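Local coordinates for protein N-(5'-phosphoribosyl)anthranilate isomerase (PDB 4WUI) that probably catalyses the isomerisation of N-(5-phospho-beta-D-ribosyl)anthranilate to 1-(2-carboxyphenylamino)-1-deoxy-D-ribulose 5-phosphate, a step of tryptophan biosynthesis, at residues Thr107-Ser112 against Leu125-Pro130; Trp152-Gly157 against Thr168-Trp173. One frame throughout, in Å; residues are numbered along the deposited sequence. Where two conformers were deposited one is given.

Contact 1 of 2, residues Thr107-Ser112 against Leu125-Pro130; sequences TSLSAS and LLLDAP
Adjacent parallel strands of the TIM barrel, 103-108 and 124-128, meet here at their C-terminal ends, Thr107 pairing with Leu127 and Ser108 with Asp128. Thr107 N donates to Leu126 O at 2.8 Å, while Thr107 O accepts from Asp128 N at 2.9 Å. The chain then turns into a 3-10 segment, yet Leu109 N still bonds to Asp128 O at 3.1 Å. Leu127 was deposited in two conformers, and its side-chain geometry here is that of one. On one face Thr107 and Leu127 run alongside one another, Thr107 CG2 at 3.9 Å from Leu127 CD1. Leu109 has CG anti to its carbonyl carbon (chi1 -79°), and its side chain crosses that of Leu127 at about a right angle; the 3.5 Å between Leu109 CD2 and Leu127 CD1 is doubtful. Leu109 CD1 also meets Ala129 CB at 4.2 Å. Ser108 and Asp128 occupy the opposite face, where, in the conformer given, Asp128 OD1 hydrogen-bonds a citrate that probably comes from the crystallisation liquor. Its position is consistent with the active-site mouth that this fold forms at the C-terminal strand ends. Leu143 covers Leu127 and Ala129, and strand 152-155 continues the sheet beyond strand 124-128, its Trp152 touching Leu127.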
loop_
_atom_site.group_PDB
_atom_site.type_symbol
_atom_site.label_atom_id
_atom_site.label_comp_id
_atom_site.label_asym_id
_atom_site.label_seq_id
_atom_site.Cartn_x
_atom_site.Cartn_y
_atom_site.Cartn_z
ATOM N N THR A 107 4.599 -3.995 7.838
ATOM C CA THR A 107 5.852 -4.389 8.458
ATOM C C THR A 107 6.871 -4.733 7.396
ATOM O O THR A 107 6.597 -4.715 6.207
ATOM C CB THR A 107 5.665 -5.604 9.381
ATOM O OG1 THR A 107 6.850 -5.812 10.164
ATOM C CG2 THR A 107 5.307 -6.865 8.610
ATOM N N SER A 108 8.073 -5.057 7.814
ATOM C CA SER A 108 9.056 -5.428 6.823
ATOM C C SER A 108 9.738 -6.671 7.252
ATOM O O SER A 108 9.736 -7.010 8.413
ATOM C CB SER A 108 10.046 -4.322 6.653
ATOM O OG SER A 108 10.698 -4.175 7.877
ATOM N N LEU A 109 10.323 -7.388 6.307
ATOM C CA LEU A 109 10.884 -8.666 6.684
ATOM C C LEU A 109 12.064 -8.556 7.602
ATOM O O LEU A 109 12.279 -9.443 8.435
ATOM C CB LEU A 109 11.251 -9.484 5.460
ATOM C CG LEU A 109 10.030 -10.156 4.845
ATOM C CD1 LEU A 109 10.468 -10.932 3.646
ATOM C CD2 LEU A 109 9.308 -11.100 5.827
ATOM N N SER A 110 12.809 -7.460 7.488
ATOM C CA SER A 110 13.996 -7.279 8.316
ATOM C C SER A 110 13.608 -7.056 9.769
ATOM O O SER A 110 14.450 -7.165 10.659
ATOM C CB SER A 110 14.835 -6.101 7.816
ATOM O OG SER A 110 14.045 -4.928 7.734
ATOM N N ALA A 111 12.342 -6.747 10.022
ATOM C CA ALA A 111 11.885 -6.510 11.392
ATOM C C ALA A 111 11.463 -7.800 12.091
ATOM O O ALA A 111 10.910 -7.747 13.192
ATOM C CB ALA A 111 10.732 -5.519 11.403
ATOM N N SER A 112 11.716 -8.941 11.453
ATOM C CA SER A 112 11.250 -10.245 11.958
ATOM C C SER A 112 9.786 -10.196 12.458
ATOM O O SER A 112 9.478 -10.510 13.610
ATOM C CB SER A 112 12.194 -10.730 13.063
ATOM O OG SER A 112 11.958 -12.087 13.408
ATOM N N LEU A 125 -2.209 -7.516 6.123
ATOM C CA LEU A 125 -0.819 -7.252 6.427
ATOM C C LEU A 125 -0.069 -6.824 5.153
ATOM O O LEU A 125 -0.175 -7.501 4.128
ATOM C CB LEU A 125 -0.203 -8.543 6.956
ATOM C CG LEU A 125 1.217 -8.554 7.430
ATOM C CD1 LEU A 125 1.424 -7.611 8.566
ATOM C CD2 LEU A 125 1.566 -9.969 7.877
ATOM N N LEU A 126 0.661 -5.719 5.224
ATOM C CA LEU A 126 1.494 -5.279 4.124
ATOM C C LEU A 126 2.924 -5.651 4.526
ATOM O O LEU A 126 3.404 -5.223 5.590
ATOM C CB LEU A 126 1.272 -3.798 3.874
ATOM C CG LEU A 126 2.065 -3.232 2.710
ATOM C CD1 LEU A 126 1.352 -2.008 2.195
ATOM C CD2 LEU A 126 3.444 -2.850 3.165
ATOM N N LEU A 127 3.572 -6.475 3.702
ATOM C CA LEU A 127 4.912 -6.973 3.971
ATOM C C LEU A 127 5.881 -6.365 2.975
ATOM O O LEU A 127 5.770 -6.614 1.769
ATOM C CB LEU A 127 4.932 -8.485 3.854
ATOM C CG LEU A 127 6.243 -9.179 4.149
ATOM C CD1 LEU A 127 6.705 -8.841 5.550
ATOM C CD2 LEU A 127 6.049 -10.703 3.953
ATOM N N ASP A 128 6.838 -5.595 3.482
ATOM C CA ASP A 128 7.805 -4.909 2.617
ATOM C C ASP A 128 9.123 -5.650 2.642
ATOM O O ASP A 128 9.736 -5.874 3.715
ATOM C CB ASP A 128 7.998 -3.464 3.074
ATOM C CG ASP A 128 8.784 -2.603 2.083
ATOM O OD1 ASP A 128 8.576 -2.739 0.869
ATOM O OD2 ASP A 128 9.581 -1.754 2.528
ATOM N N ALA A 129 9.565 -6.004 1.444
ATOM C CA ALA A 129 10.770 -6.790 1.205
ATOM C C ALA A 129 11.645 -5.985 0.244
ATOM O O ALA A 129 11.820 -6.350 -0.914
ATOM C CB ALA A 129 10.409 -8.115 0.585
ATOM N N PRO A 130 12.155 -4.835 0.694
ATOM C CA PRO A 130 12.845 -3.872 -0.178
ATOM C C PRO A 130 14.066 -4.394 -0.924
ATOM O O PRO A 130 14.382 -3.808 -1.974
ATOM C CB PRO A 130 13.233 -2.751 0.793
ATOM C CG PRO A 130 13.230 -3.360 2.100
ATOM C CD PRO A 130 12.116 -4.338 2.080
#

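Contact 2 of 2, residues Trp152-Gly157 against Thr168-Trp173; sequences WLLAGG and TTTSPW
Trp152 and Trp173 bring their CA atoms to 5.5 Å, and Leu154 and Pro172 theirs to 6.2 Å; no hydrogen bond joins the two segments, and the contact is made mainly by side chains, with Trp152 O against Trp173 CB. In Trp152, chi1 (70°) sets CG between the backbone N and the carbonyl carbon; the CB bond starts away from 168-173, but the ring beyond reaches Pro172 and Trp173. Pro172 CB lies over one face of this indole, a CH-pi contact 4.1 Å from the centroid of the six-membered ring and 26° off its normal. Trp173 N lies over the same face, both atoms being offset toward the rim, and Trp152 CD1 is 3.7 Å from Trp173 CB. Thr170 CG2 meets Trp152 CH2 at the ring edge, 4.1 Å away. These contacts belong to a beta-alpha-beta unit: strand 152-155, helix 163-170 and strand 174-177. The helix ends at Thr170, Ser171 leaves helical geometry with positive phi (47°), and Pro172 and Trp173 then lead into the last barrel strand, where Gly174 and Asp176 form backbone bonds with Leu154. Replacing Trp152 by an alanine would probably open a gap between the strand and the helix end, costing Pro172 CB its CH-pi contact and Thr170 CG2 the indole edge it packs against. Pro172 CB also touches Leu154 CB at 3.8 Å. The two tryptophan side chains run antiparallel past one another, and Leu153 CD2 reaches the edge of the Trp173 ring, 4.2 Å from CE3. Thr170 OG1 has its polar partner in Trp138 NE1.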
loop_
_atom_site.group_PDB
_atom_site.type_symbol
_atom_site.label_atom_id
_atom_site.label_comp_id
_atom_site.label_asym_id
_atom_site.label_seq_id
_atom_site.Cartn_x
_atom_site.Cartn_y
_atom_site.Cartn_z
ATOM N N TRP A 152 -2.844 -10.241 2.289
ATOM C CA TRP A 152 -1.606 -9.484 2.416
ATOM C C TRP A 152 -1.251 -8.794 1.125
ATOM O O TRP A 152 -1.645 -9.221 0.042
ATOM C CB TRP A 152 -0.436 -10.381 2.882
ATOM C CG TRP A 152 0.072 -11.387 1.900
ATOM C CD1 TRP A 152 -0.528 -12.524 1.473
ATOM C CD2 TRP A 152 1.353 -11.346 1.248
ATOM N NE1 TRP A 152 0.265 -13.187 0.584
ATOM C CE2 TRP A 152 1.443 -12.496 0.449
ATOM C CE3 TRP A 152 2.445 -10.456 1.284
ATOM C CZ2 TRP A 152 2.596 -12.827 -0.251
ATOM C CZ3 TRP A 152 3.567 -10.772 0.579
ATOM C CH2 TRP A 152 3.641 -11.934 -0.193
ATOM N N LEU A 153 -0.478 -7.719 1.250
ATOM C CA LEU A 153 0.121 -7.043 0.091
ATOM C C LEU A 153 1.616 -7.150 0.159
ATOM O O LEU A 153 2.222 -6.911 1.205
ATOM C CB LEU A 153 -0.258 -5.555 0.015
ATOM C CG LEU A 153 -1.750 -5.227 -0.003
ATOM C CD1 LEU A 153 -1.955 -3.711 -0.048
ATOM C CD2 LEU A 153 -2.497 -5.912 -1.128
ATOM N N LEU A 154 2.217 -7.473 -0.980
ATOM C CA LEU A 154 3.653 -7.435 -1.154
ATOM C C LEU A 154 4.071 -6.030 -1.564
ATOM O O LEU A 154 3.526 -5.458 -2.495
ATOM C CB LEU A 154 4.041 -8.409 -2.277
ATOM C CG LEU A 154 5.496 -8.429 -2.705
ATOM C CD1 LEU A 154 6.401 -8.943 -1.605
ATOM C CD2 LEU A 154 5.675 -9.238 -4.003
ATOM N N ALA A 155 5.098 -5.524 -0.904
ATOM C CA ALA A 155 5.792 -4.318 -1.306
ATOM C C ALA A 155 7.277 -4.600 -1.315
ATOM O O ALA A 155 7.754 -5.551 -0.677
ATOM C CB ALA A 155 5.480 -3.176 -0.371
ATOM N N GLY A 156 8.042 -3.787 -2.018
ATOM C CA GLY A 156 9.490 -3.834 -1.911
ATOM C C GLY A 156 10.132 -3.308 -3.165
ATOM O O GLY A 156 10.755 -4.060 -3.928
ATOM N N GLY A 157 10.001 -2.007 -3.406
ATOM C CA GLY A 157 10.598 -1.467 -4.587
ATOM C C GLY A 157 10.009 -2.056 -5.859
ATOM O O GLY A 157 10.707 -2.219 -6.856
ATOM N N THR A 168 4.573 -13.395 -10.600
ATOM C CA THR A 168 4.638 -14.765 -11.116
ATOM C C THR A 168 5.284 -15.709 -10.113
ATOM O O THR A 168 4.820 -16.828 -9.889
ATOM C CB THR A 168 5.409 -14.781 -12.454
ATOM O OG1 THR A 168 4.703 -14.025 -13.443
ATOM C CG2 THR A 168 5.575 -16.184 -12.987
ATOM N N THR A 169 6.374 -15.251 -9.506
ATOM C CA THR A 169 7.185 -16.104 -8.645
ATOM C C THR A 169 6.687 -16.175 -7.210
ATOM O O THR A 169 6.826 -17.214 -6.582
ATOM C CB THR A 169 8.674 -15.738 -8.674
ATOM O OG1 THR A 169 8.865 -14.415 -8.153
ATOM C CG2 THR A 169 9.255 -15.864 -10.082
ATOM N N THR A 170 6.126 -15.082 -6.696
ATOM C CA THR A 170 5.717 -14.992 -5.313
ATOM C C THR A 170 4.189 -15.152 -5.109
ATOM O O THR A 170 3.752 -15.479 -4.012
ATOM C CB THR A 170 6.266 -13.671 -4.679
ATOM O OG1 THR A 170 7.697 -13.787 -4.577
ATOM C CG2 THR A 170 5.780 -13.409 -3.309
ATOM N N SER A 171 3.407 -14.943 -6.162
ATOM C CA SER A 171 1.945 -15.135 -6.107
ATOM C C SER A 171 1.322 -14.477 -4.864
ATOM O O SER A 171 0.609 -15.103 -4.111
ATOM C CB SER A 171 1.598 -16.638 -6.171
ATOM O OG SER A 171 2.132 -17.248 -7.327
ATOM N N PRO A 172 1.564 -13.176 -4.667
ATOM C CA PRO A 172 0.997 -12.514 -3.494
ATOM C C PRO A 172 -0.504 -12.308 -3.632
ATOM O O PRO A 172 -1.027 -12.241 -4.741
ATOM C CB PRO A 172 1.705 -11.160 -3.479
ATOM C CG PRO A 172 1.881 -10.874 -4.954
ATOM C CD PRO A 172 2.221 -12.239 -5.573
ATOM N N TRP A 173 -1.194 -12.094 -2.520
ATOM C CA TRP A 173 -2.603 -11.775 -2.533
ATOM C C TRP A 173 -2.857 -10.428 -3.228
ATOM O O TRP A 173 -3.893 -10.230 -3.877
ATOM C CB TRP A 173 -3.114 -11.816 -1.083
ATOM C CG TRP A 173 -4.571 -11.720 -0.859
ATOM C CD1 TRP A 173 -5.409 -12.773 -0.665
ATOM C CD2 TRP A 173 -5.382 -10.540 -0.728
ATOM N NE1 TRP A 173 -6.672 -12.342 -0.419
ATOM C CE2 TRP A 173 -6.697 -10.973 -0.449
ATOM C CE3 TRP A 173 -5.111 -9.165 -0.772
ATOM C CZ2 TRP A 173 -7.735 -10.076 -0.231
ATOM C CZ3 TRP A 173 -6.158 -8.284 -0.570
ATOM C CH2 TRP A 173 -7.441 -8.739 -0.307
#

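From the N terminus, contact 1 comes first: the chain leaves strand 103-108, passes through twelve residues that include no helix, and returns along strand 124-128, so that two neighbouring strands are joined. Contact 2 then closes a loop of ten residues, half of them helical, tying strand 152-155 to the C-terminal end of helix 163-170 and the residues after it. The two are in series, neither nested nor crossed. They nevertheless touch, because strands 124-128 and 152-155 are neighbours in the barrel: Leu127 N to Leu153 O at 2.9 Å and Ala129 N to Ala155 O at 2.8 Å are probable hydrogen bonds. The citrate bonds to both Gly157 N and, in the conformer given, Asp128 OD1.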